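Local coordinates for N-terminal acetyltransferase B complex subunit MDM20 (Candida albicans, PDB 5K04), which serves as the non-catalytic, helical-repeat subunit of the NatB N-terminal acetyltransferase complex, probably holding the NAT3 catalytic subunit, at residues Leu375-Ile380 against Asn408-Leu413; Leu415-Ser420 against Ser554-Leu559; Arg592-Phe597 against Leu620-Lys625. One frame throughout, in Å; residues are numbered along the deposited sequence.

Contact 1 (Leu375-Ile380 against Asn408-Leu413)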
loop_
_atom_site.group_PDB
_atom_site.type_symbol
_atom_site.label_atom_id
_atom_site.label_comp_id
_atom_site.label_asym_id
_atom_site.label_seq_id
_atom_site.Cartn_x
_atom_site.Cartn_y
_atom_site.Cartn_z
ATOM N N LEU A 375 -9.561 -14.999 21.131
ATOM C CA LEU A 375 -8.876 -15.720 22.199
ATOM C C LEU A 375 -8.035 -16.869 21.651
ATOM O O LEU A 375 -6.876 -17.042 22.054
ATOM C CB LEU A 375 -9.901 -16.237 23.212
ATOM C CG LEU A 375 -10.631 -15.088 23.905
ATOM C CD1 LEU A 375 -11.349 -15.522 25.189
ATOM C CD2 LEU A 375 -9.625 -13.988 24.211
ATOM N N THR A 376 -8.597 -17.648 20.718
ATOM C CA THR A 376 -7.879 -18.809 20.196
ATOM C C THR A 376 -6.632 -18.387 19.419
ATOM O O THR A 376 -5.580 -19.038 19.526
ATOM C CB THR A 376 -8.809 -19.670 19.327
ATOM O OG1 THR A 376 -9.266 -18.944 18.177
ATOM C CG2 THR A 376 -10.005 -20.105 20.133
ATOM N N LEU A 377 -6.718 -17.292 18.652
ATOM C CA LEU A 377 -5.540 -16.822 17.925
ATOM C C LEU A 377 -4.430 -16.414 18.891
ATOM O O LEU A 377 -3.269 -16.806 18.725
ATOM C CB LEU A 377 -5.916 -15.669 16.993
ATOM C CG LEU A 377 -4.778 -15.081 16.142
ATOM C CD1 LEU A 377 -4.185 -16.127 15.202
ATOM C CD2 LEU A 377 -5.262 -13.882 15.366
ATOM N N ARG A 378 -4.781 -15.671 19.943
ATOM C CA ARG A 378 -3.818 -15.363 20.995
ATOM C C ARG A 378 -3.208 -16.636 21.583
ATOM O O ARG A 378 -1.995 -16.717 21.801
ATOM C CB ARG A 378 -4.497 -14.530 22.093
ATOM C CG ARG A 378 -4.643 -13.040 21.773
ATOM C CD ARG A 378 -5.543 -12.336 22.778
ATOM N NE ARG A 378 -5.604 -10.884 22.573
ATOM C CZ ARG A 378 -5.076 -9.972 23.396
ATOM N NH1 ARG A 378 -4.432 -10.345 24.497
ATOM N NH2 ARG A 378 -5.192 -8.676 23.117
ATOM N N THR A 379 -4.037 -17.643 21.856
ATOM C CA THR A 379 -3.487 -18.902 22.340
ATOM C C THR A 379 -2.561 -19.518 21.301
ATOM O O THR A 379 -1.465 -19.978 21.631
ATOM C CB THR A 379 -4.614 -19.869 22.714
ATOM O OG1 THR A 379 -5.416 -19.291 23.748
ATOM C CG2 THR A 379 -4.032 -21.180 23.237
ATOM N N ILE A 380 -2.965 -19.498 20.030
ATOM C CA ILE A 380 -2.135 -20.120 19.006
ATOM C C ILE A 380 -0.829 -19.355 18.848
ATOM O O ILE A 380 0.254 -19.952 18.799
ATOM C CB ILE A 380 -2.913 -20.229 17.682
ATOM C CG1 ILE A 380 -3.937 -21.362 17.778
ATOM C CG2 ILE A 380 -1.977 -20.480 16.528
ATOM C CD1 ILE A 380 -4.904 -21.436 16.594
ATOM N N ASN A 408 -12.727 -15.375 8.613
ATOM C CA ASN A 408 -11.848 -14.711 9.563
ATOM C C ASN A 408 -10.498 -14.508 8.904
ATOM O O ASN A 408 -9.735 -15.459 8.718
ATOM C CB ASN A 408 -11.716 -15.521 10.844
ATOM C CG ASN A 408 -10.949 -14.769 11.928
ATOM O OD1 ASN A 408 -9.950 -14.092 11.657
ATOM N ND2 ASN A 408 -11.431 -14.870 13.158
ATOM N N TYR A 409 -10.205 -13.258 8.545
ATOM C CA TYR A 409 -9.013 -12.978 7.762
ATOM C C TYR A 409 -7.745 -13.126 8.596
ATOM O O TYR A 409 -6.710 -13.556 8.071
ATOM C CB TYR A 409 -9.116 -11.584 7.130
ATOM C CG TYR A 409 -8.972 -10.414 8.079
ATOM C CD1 TYR A 409 -7.723 -10.001 8.529
ATOM C CD2 TYR A 409 -10.080 -9.695 8.506
ATOM C CE1 TYR A 409 -7.582 -8.919 9.393
ATOM C CE2 TYR A 409 -9.943 -8.606 9.393
ATOM C CZ TYR A 409 -8.700 -8.228 9.831
ATOM O OH TYR A 409 -8.552 -7.144 10.679
ATOM N N LYS A 410 -7.793 -12.787 9.888
ATOM C CA LYS A 410 -6.584 -12.910 10.695
ATOM C C LYS A 410 -6.124 -14.357 10.754
ATOM O O LYS A 410 -4.927 -14.639 10.640
ATOM C CB LYS A 410 -6.803 -12.349 12.104
ATOM C CG LYS A 410 -6.913 -10.824 12.131
ATOM C CD LYS A 410 -6.576 -10.248 13.494
ATOM C CE LYS A 410 -7.554 -10.650 14.556
ATOM N NZ LYS A 410 -8.901 -10.130 14.295
ATOM N N LEU A 411 -7.062 -15.289 10.909
ATOM C CA LEU A 411 -6.694 -16.700 10.907
ATOM C C LEU A 411 -6.111 -17.095 9.562
ATOM O O LEU A 411 -5.168 -17.895 9.500
ATOM C CB LEU A 411 -7.903 -17.584 11.244
ATOM C CG LEU A 411 -8.664 -17.386 12.563
ATOM C CD1 LEU A 411 -9.888 -18.342 12.656
ATOM C CD2 LEU A 411 -7.754 -17.568 13.769
ATOM N N LYS A 412 -6.675 -16.553 8.473
ATOM C CA LYS A 412 -6.178 -16.847 7.131
ATOM C C LYS A 412 -4.759 -16.327 6.935
ATOM O O LYS A 412 -3.893 -17.036 6.402
ATOM C CB LYS A 412 -7.111 -16.242 6.090
ATOM C CG LYS A 412 -8.416 -17.004 5.932
ATOM C CD LYS A 412 -9.248 -16.442 4.814
ATOM C CE LYS A 412 -10.525 -17.262 4.596
ATOM N NZ LYS A 412 -11.198 -16.749 3.354
ATOM N N LEU A 413 -4.495 -15.093 7.376
ATOM C CA LEU A 413 -3.154 -14.537 7.209
ATOM C C LEU A 413 -2.137 -15.375 7.962
ATOM O O LEU A 413 -1.054 -15.667 7.443
ATOM C CB LEU A 413 -3.110 -13.087 7.695
ATOM C CG LEU A 413 -3.985 -12.092 6.932
ATOM C CD1 LEU A 413 -3.892 -10.720 7.557
ATOM C CD2 LEU A 413 -3.577 -12.041 5.505
#

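Contact 2 (Leu415-Ser420 against Ser554-Leu559)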
loop_
_atom_site.group_PDB
_atom_site.type_symbol
_atom_site.label_atom_id
_atom_site.label_comp_id
_atom_site.label_asym_id
_atom_site.label_seq_id
_atom_site.Cartn_x
_atom_site.Cartn_y
_atom_site.Cartn_z
ATOM N N LEU A 415 -2.388 -18.563 8.818
ATOM C CA LEU A 415 -2.244 -19.834 8.116
ATOM C C LEU A 415 -1.224 -19.722 6.984
ATOM O O LEU A 415 -0.390 -20.618 6.791
ATOM C CB LEU A 415 -3.605 -20.287 7.581
ATOM C CG LEU A 415 -3.615 -21.645 6.882
ATOM C CD1 LEU A 415 -3.015 -22.711 7.822
ATOM C CD2 LEU A 415 -5.026 -22.021 6.450
ATOM N N MET A 416 -1.262 -18.613 6.235
ATOM C CA MET A 416 -0.262 -18.400 5.190
ATOM C C MET A 416 1.136 -18.237 5.782
ATOM O O MET A 416 2.106 -18.792 5.249
ATOM C CB MET A 416 -0.650 -17.198 4.323
ATOM C CG MET A 416 -1.712 -17.536 3.278
ATOM S SD MET A 416 -1.979 -16.358 1.974
ATOM C CE MET A 416 -2.592 -15.074 2.962
ATOM N N LYS A 417 1.255 -17.522 6.911
ATOM C CA LYS A 417 2.563 -17.359 7.557
ATOM C C LYS A 417 3.146 -18.706 7.969
ATOM O O LYS A 417 4.334 -18.965 7.757
ATOM C CB LYS A 417 2.453 -16.429 8.773
ATOM C CG LYS A 417 2.039 -15.014 8.417
ATOM C CD LYS A 417 1.938 -14.074 9.631
ATOM C CE LYS A 417 3.220 -14.024 10.446
ATOM N NZ LYS A 417 3.143 -12.960 11.501
ATOM N N LEU A 418 2.319 -19.576 8.570
ATOM C CA LEU A 418 2.792 -20.901 8.974
ATOM C C LEU A 418 3.241 -21.715 7.764
ATOM O O LEU A 418 4.337 -22.285 7.766
ATOM C CB LEU A 418 1.704 -21.663 9.738
ATOM C CG LEU A 418 1.163 -21.150 11.085
ATOM C CD1 LEU A 418 0.511 -22.278 11.896
ATOM C CD2 LEU A 418 2.211 -20.496 11.897
ATOM N N TYR A 419 2.400 -21.768 6.714
ATOM C CA TYR A 419 2.769 -22.459 5.483
ATOM C C TYR A 419 4.053 -21.905 4.899
ATOM O O TYR A 419 4.794 -22.633 4.220
ATOM C CB TYR A 419 1.668 -22.339 4.434
ATOM C CG TYR A 419 0.498 -23.302 4.564
ATOM C CD1 TYR A 419 0.683 -24.635 4.928
ATOM C CD2 TYR A 419 -0.792 -22.880 4.283
ATOM C CE1 TYR A 419 -0.407 -25.514 5.027
ATOM C CE2 TYR A 419 -1.867 -23.726 4.396
ATOM C CZ TYR A 419 -1.682 -25.044 4.767
ATOM O OH TYR A 419 -2.779 -25.866 4.857
ATOM N N SER A 420 4.319 -20.614 5.131
ATOM C CA SER A 420 5.521 -19.980 4.604
ATOM C C SER A 420 6.775 -20.472 5.305
ATOM O O SER A 420 7.874 -20.164 4.838
ATOM C CB SER A 420 5.427 -18.459 4.739
ATOM O OG SER A 420 5.864 -18.031 6.023
ATOM N N SER A 554 -1.876 -6.222 10.019
ATOM C CA SER A 554 -3.281 -6.631 10.041
ATOM C C SER A 554 -3.489 -7.958 10.758
ATOM O O SER A 554 -4.520 -8.148 11.409
ATOM C CB SER A 554 -3.826 -6.698 8.615
ATOM O OG SER A 554 -3.809 -5.406 8.036
ATOM N N GLU A 555 -2.523 -8.882 10.680
ATOM C CA GLU A 555 -2.689 -10.157 11.373
ATOM C C GLU A 555 -2.498 -10.033 12.877
ATOM O O GLU A 555 -2.670 -11.034 13.587
ATOM C CB GLU A 555 -1.730 -11.206 10.786
ATOM C CG GLU A 555 -0.292 -11.190 11.311
ATOM C CD GLU A 555 0.618 -10.256 10.536
ATOM O OE1 GLU A 555 0.119 -9.205 10.088
ATOM O OE2 GLU A 555 1.830 -10.563 10.382
ATOM N N TRP A 556 -2.166 -8.831 13.366
ATOM C CA TRP A 556 -1.957 -8.544 14.783
ATOM C C TRP A 556 -3.027 -7.636 15.361
ATOM O O TRP A 556 -2.903 -7.214 16.518
ATOM C CB TRP A 556 -0.593 -7.884 15.005
ATOM C CG TRP A 556 0.593 -8.759 14.723
ATOM C CD1 TRP A 556 1.386 -8.740 13.602
ATOM C CD2 TRP A 556 1.136 -9.772 15.579
ATOM N NE1 TRP A 556 2.385 -9.673 13.709
ATOM C CE2 TRP A 556 2.267 -10.319 14.914
ATOM C CE3 TRP A 556 0.784 -10.267 16.840
ATOM C CZ2 TRP A 556 3.034 -11.360 15.462
ATOM C CZ3 TRP A 556 1.552 -11.301 17.393
ATOM C CH2 TRP A 556 2.668 -11.832 16.699
ATOM N N ASN A 557 -4.058 -7.311 14.581
ATOM C CA ASN A 557 -5.067 -6.344 14.998
ATOM C C ASN A 557 -5.806 -6.857 16.222
ATOM O O ASN A 557 -6.406 -7.934 16.188
ATOM C CB ASN A 557 -6.044 -6.081 13.855
ATOM C CG ASN A 557 -6.727 -4.736 13.967
ATOM O OD1 ASN A 557 -6.121 -3.700 13.708
ATOM N ND2 ASN A 557 -7.998 -4.748 14.346
ATOM N N GLY A 558 -5.733 -6.095 17.316
ATOM C CA GLY A 558 -6.320 -6.513 18.570
ATOM C C GLY A 558 -5.446 -7.426 19.388
ATOM O O GLY A 558 -5.862 -7.853 20.474
ATOM N N LEU A 559 -4.252 -7.751 18.897
ATOM C CA LEU A 559 -3.268 -8.522 19.639
ATOM C C LEU A 559 -2.056 -7.649 19.896
ATOM O O LEU A 559 -1.843 -6.631 19.233
ATOM C CB LEU A 559 -2.814 -9.775 18.883
ATOM C CG LEU A 559 -3.773 -10.875 18.452
ATOM C CD1 LEU A 559 -4.654 -10.430 17.300
ATOM C CD2 LEU A 559 -2.933 -12.048 18.027
#

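Contact 3 (Arg592-Phe597 against Leu620-Lys625)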
loop_
_atom_site.group_PDB
_atom_site.type_symbol
_atom_site.label_atom_id
_atom_site.label_comp_id
_atom_site.label_asym_id
_atom_site.label_seq_id
_atom_site.Cartn_x
_atom_site.Cartn_y
_atom_site.Cartn_z
ATOM N N ARG A 592 29.143 -0.791 -15.032
ATOM C CA ARG A 592 28.416 0.054 -14.091
ATOM C C ARG A 592 27.417 -0.759 -13.267
ATOM O O ARG A 592 27.267 -0.541 -12.059
ATOM C CB ARG A 592 27.723 1.170 -14.875
ATOM C CG ARG A 592 26.795 2.105 -14.104
ATOM C CD ARG A 592 25.928 2.903 -15.091
ATOM N NE ARG A 592 24.952 2.058 -15.791
ATOM C CZ ARG A 592 25.097 1.559 -17.022
ATOM N NH1 ARG A 592 26.194 1.816 -17.731
ATOM N NH2 ARG A 592 24.139 0.796 -17.551
ATOM N N LEU A 593 26.718 -1.699 -13.902
ATOM C CA LEU A 593 25.754 -2.511 -13.164
ATOM C C LEU A 593 26.448 -3.500 -12.233
ATOM O O LEU A 593 25.942 -3.791 -11.146
ATOM C CB LEU A 593 24.845 -3.244 -14.143
ATOM C CG LEU A 593 23.911 -2.350 -14.948
ATOM C CD1 LEU A 593 23.078 -3.207 -15.892
ATOM C CD2 LEU A 593 23.038 -1.527 -14.012
ATOM N N LEU A 594 27.608 -4.023 -12.643
ATOM C CA LEU A 594 28.354 -4.946 -11.797
ATOM C C LEU A 594 28.952 -4.244 -10.586
ATOM O O LEU A 594 29.096 -4.856 -9.525
ATOM C CB LEU A 594 29.441 -5.623 -12.624
ATOM C CG LEU A 594 28.912 -6.798 -13.447
ATOM C CD1 LEU A 594 29.970 -7.280 -14.383
ATOM C CD2 LEU A 594 28.433 -7.940 -12.531
ATOM N N LYS A 595 29.302 -2.966 -10.727
ATOM C CA LYS A 595 29.764 -2.197 -9.581
ATOM C C LYS A 595 28.650 -2.020 -8.557
ATOM O O LYS A 595 28.875 -2.173 -7.350
ATOM C CB LYS A 595 30.304 -0.846 -10.050
ATOM C CG LYS A 595 31.648 -0.950 -10.775
ATOM C CD LYS A 595 32.035 0.385 -11.395
ATOM C CE LYS A 595 33.222 0.241 -12.327
ATOM N NZ LYS A 595 33.568 1.551 -12.953
ATOM N N VAL A 596 27.438 -1.711 -9.017
ATOM C CA VAL A 596 26.301 -1.664 -8.104
ATOM C C VAL A 596 26.100 -3.026 -7.451
ATOM O O VAL A 596 25.934 -3.132 -6.229
ATOM C CB VAL A 596 25.041 -1.190 -8.851
ATOM C CG1 VAL A 596 23.831 -1.271 -7.959
ATOM C CG2 VAL A 596 25.234 0.238 -9.351
ATOM N N PHE A 597 26.144 -4.090 -8.259
ATOM C CA PHE A 597 25.983 -5.452 -7.755
ATOM C C PHE A 597 26.970 -5.735 -6.632
ATOM O O PHE A 597 26.606 -6.269 -5.578
ATOM C CB PHE A 597 26.183 -6.443 -8.911
ATOM C CG PHE A 597 25.776 -7.866 -8.589
ATOM C CD1 PHE A 597 26.593 -8.693 -7.834
ATOM C CD2 PHE A 597 24.590 -8.371 -9.065
ATOM C CE1 PHE A 597 26.217 -9.999 -7.550
ATOM C CE2 PHE A 597 24.203 -9.672 -8.784
ATOM C CZ PHE A 597 25.020 -10.485 -8.023
ATOM N N LEU A 620 30.042 -15.183 -12.636
ATOM C CA LEU A 620 29.467 -15.662 -13.886
ATOM C C LEU A 620 29.234 -14.512 -14.852
ATOM O O LEU A 620 29.529 -14.622 -16.049
ATOM C CB LEU A 620 28.159 -16.400 -13.602
ATOM C CG LEU A 620 27.352 -16.864 -14.820
ATOM C CD1 LEU A 620 28.171 -17.844 -15.669
ATOM C CD2 LEU A 620 26.012 -17.473 -14.403
ATOM N N LEU A 621 28.718 -13.392 -14.341
ATOM C CA LEU A 621 28.381 -12.260 -15.191
ATOM C C LEU A 621 29.630 -11.518 -15.642
ATOM O O LEU A 621 29.703 -11.069 -16.789
ATOM C CB LEU A 621 27.429 -11.333 -14.439
ATOM C CG LEU A 621 26.143 -12.036 -13.979
ATOM C CD1 LEU A 621 25.395 -11.199 -12.957
ATOM C CD2 LEU A 621 25.245 -12.337 -15.170
ATOM N N LYS A 622 30.622 -11.394 -14.750
ATOM C CA LYS A 622 31.875 -10.722 -15.093
ATOM C C LYS A 622 32.593 -11.441 -16.231
ATOM O O LYS A 622 33.132 -10.806 -17.146
ATOM C CB LYS A 622 32.772 -10.633 -13.850
ATOM C CG LYS A 622 32.915 -9.218 -13.281
ATOM C CD LYS A 622 34.131 -9.082 -12.377
ATOM C CE LYS A 622 35.215 -8.191 -12.960
ATOM N NZ LYS A 622 35.041 -6.751 -12.627
ATOM N N ILE A 623 32.578 -12.773 -16.197
ATOM C CA ILE A 623 33.260 -13.597 -17.186
ATOM C C ILE A 623 32.538 -13.583 -18.528
ATOM O O ILE A 623 33.176 -13.672 -19.582
ATOM C CB ILE A 623 33.371 -15.014 -16.607
ATOM C CG1 ILE A 623 34.581 -15.140 -15.696
ATOM C CG2 ILE A 623 33.368 -16.054 -17.659
ATOM C CD1 ILE A 623 34.429 -16.324 -14.793
ATOM N N THR A 624 31.214 -13.465 -18.519
ATOM C CA THR A 624 30.425 -13.495 -19.748
ATOM C C THR A 624 30.075 -12.118 -20.301
ATOM O O THR A 624 29.886 -11.990 -21.512
ATOM C CB THR A 624 29.128 -14.268 -19.514
ATOM O OG1 THR A 624 28.422 -13.683 -18.410
ATOM C CG2 THR A 624 29.445 -15.732 -19.209
ATOM N N LYS A 625 30.001 -11.083 -19.463
ATOM C CA LYS A 625 29.440 -9.804 -19.883
ATOM C C LYS A 625 30.438 -8.653 -19.789
ATOM O O LYS A 625 30.052 -7.494 -19.987
ATOM C CB LYS A 625 28.188 -9.478 -19.050
ATOM C CG LYS A 625 27.134 -10.587 -19.018
ATOM C CD LYS A 625 26.511 -10.781 -20.389
ATOM C CE LYS A 625 25.940 -9.475 -20.911
ATOM N NZ LYS A 625 25.235 -9.661 -22.195
#

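Contact 1 (Leu375-Ile380 against Asn408-Leu413)
Helices 372-383 and 409-419 lie side by side and run in broadly the same direction, with Leu377 and Leu411 as the closest residues, their CA atoms 7.1 Å apart. Leu377 carries the first helix's side, reaching between Lys410 and Leu411. Its CG stands opposite the backbone N (chi1 -179°), which sends the two methyls out across the gap to different partners. CD2 lies against the lysine chain, 3.9 Å from Lys410 CB and 4.0 Å from Lys410 CE. The lysine runs nearly perpendicular to the leucine and, bent at both of its last two torsions, brings its far carbon back beside the methyl that its CB touches. On the other branch, Leu377 CD1 meets Leu411 CD2 at 4.1 Å, and that Leu411 methyl is 4.2 Å from Leu377 CB; the two leucines overlap side by side, pointing opposite ways. The second helix begins just before these residues: Asn408 is its N-cap, and its OD1 takes the N-H of Leu411 at 3.2 Å, nearly straight (166°) but from above the carbonyl plane. Lys410 NZ forms a salt bridge with Glu374, one turn before Leu377, while the lysine chain also packs on Gln83 of the NAT3 subunit. Helix 388-404 separates the two helices in sequence, consistent with the stacked helical repeats of a family in the TPR clan. Chemically, this is a buried aliphatic seam in which a lysine serves as hydrocarbon along its length and as a charge at its tip, its ammonium probably kept protonated by the glutamate.

Contact 2 (Leu415-Ser420 against Ser554-Leu559)
The carboxylate of Glu555 is approached at one oxygen: Lys417 NZ donates to Glu555 OE2 at 3.0 Å, and OE2 receives it on its anti lone pair, away from OE1. The other flat group, the Trp556 indole, has the same ammonium obliquely placed beside its nitrogen, with Lys417 NZ 4.0 Å from Trp556 NE1. Trp414, one turn before Lys417, packs edge-to-face with Trp556 and makes a cation-pi contact with Lys417.

As the lysine leaves helix 409-419, the extended chi2 (-180°) carries Lys417 CD to the acid, 3.6 Å from Glu555 OE2, and the bend at chi3 (55°) then turns CE and NZ. Glu555 puts its CG between the backbone N and the carbonyl carbon (chi1 83°) and bends again at chi2, turning the carboxylate across the lysine chain. Its backbone O accepts from Trp414 NE1, a second link to the helix.

The contact ties the loop between helices 539-542 and 571-584 to helix 409-419, and the same loop reaches the catalytic partner, Asn557 OD1 bonding to Gln53 of the NAT3 subunit. With all three touching residues buried, the salt bridge probably matters more than in water, the cation-pi contact with Trp414 probably adding to the ammonium's stabilisation.

Contact 3 (Arg592-Phe597 against Leu620-Lys625)
Leu594 carries the first helix's side of this contact, and its CB heads toward the 620-625 segment. From there CG lies opposite the carbonyl carbon (chi1 -81°), and the chain forks into two methyls that touch successive residues. CD1 comes to 3.7 Å from Lys622 CG and 4.0 Å from Lys622 CA, resting on the root of the lysine rather than on its charged end. CD2 packs 4.0 Å from Leu621 CB. Leu594 thus straddles two neighbouring positions on the facing helix, crossing both side chains at a slant, and its CA is 7.5 Å from that of Lys622. One turn of the facing helix is braced from within: Thr624 OG1 donates to Leu620 O at 2.8 Å, while Thr624 N reaches that same oxygen from the opposite face of its plane, at 3.2 Å.

Helices 591-601 and 608-625 run antiparallel, joined by a short connection in a helical hairpin. Helix 571-584 covers the seam, with Ile583 on Leu594 and Val584 on Leu621. Farther round the second helix, Leu621 and Thr624 also lean on Leu679 of helix 661-682, and Ile623 packs on helix 630-643, so the pair sits within an all-helical bundle.

How the contacts relate
Reading from the N terminus, contact 1 comes first: it closes a short loop that leaves helix 372-383, passes through helix 388-404 and returns on helix 409-419. That last helix then opens contact 2, whose much longer loop, over 130 residues and mostly helical, comes back in the 554-559 segment. The two are in series, yet adjacent in space: their centres are 7 Å apart, and Arg378 NH2 probably hydrogen-bonds to Gly558 O, so the late loop is fastened to both early helices near NAT3. Contact 3 follows, closing a short hairpin about 39 Å from contact 2 between centres. None nests or crosses; the third is separate, in the C-terminal helices.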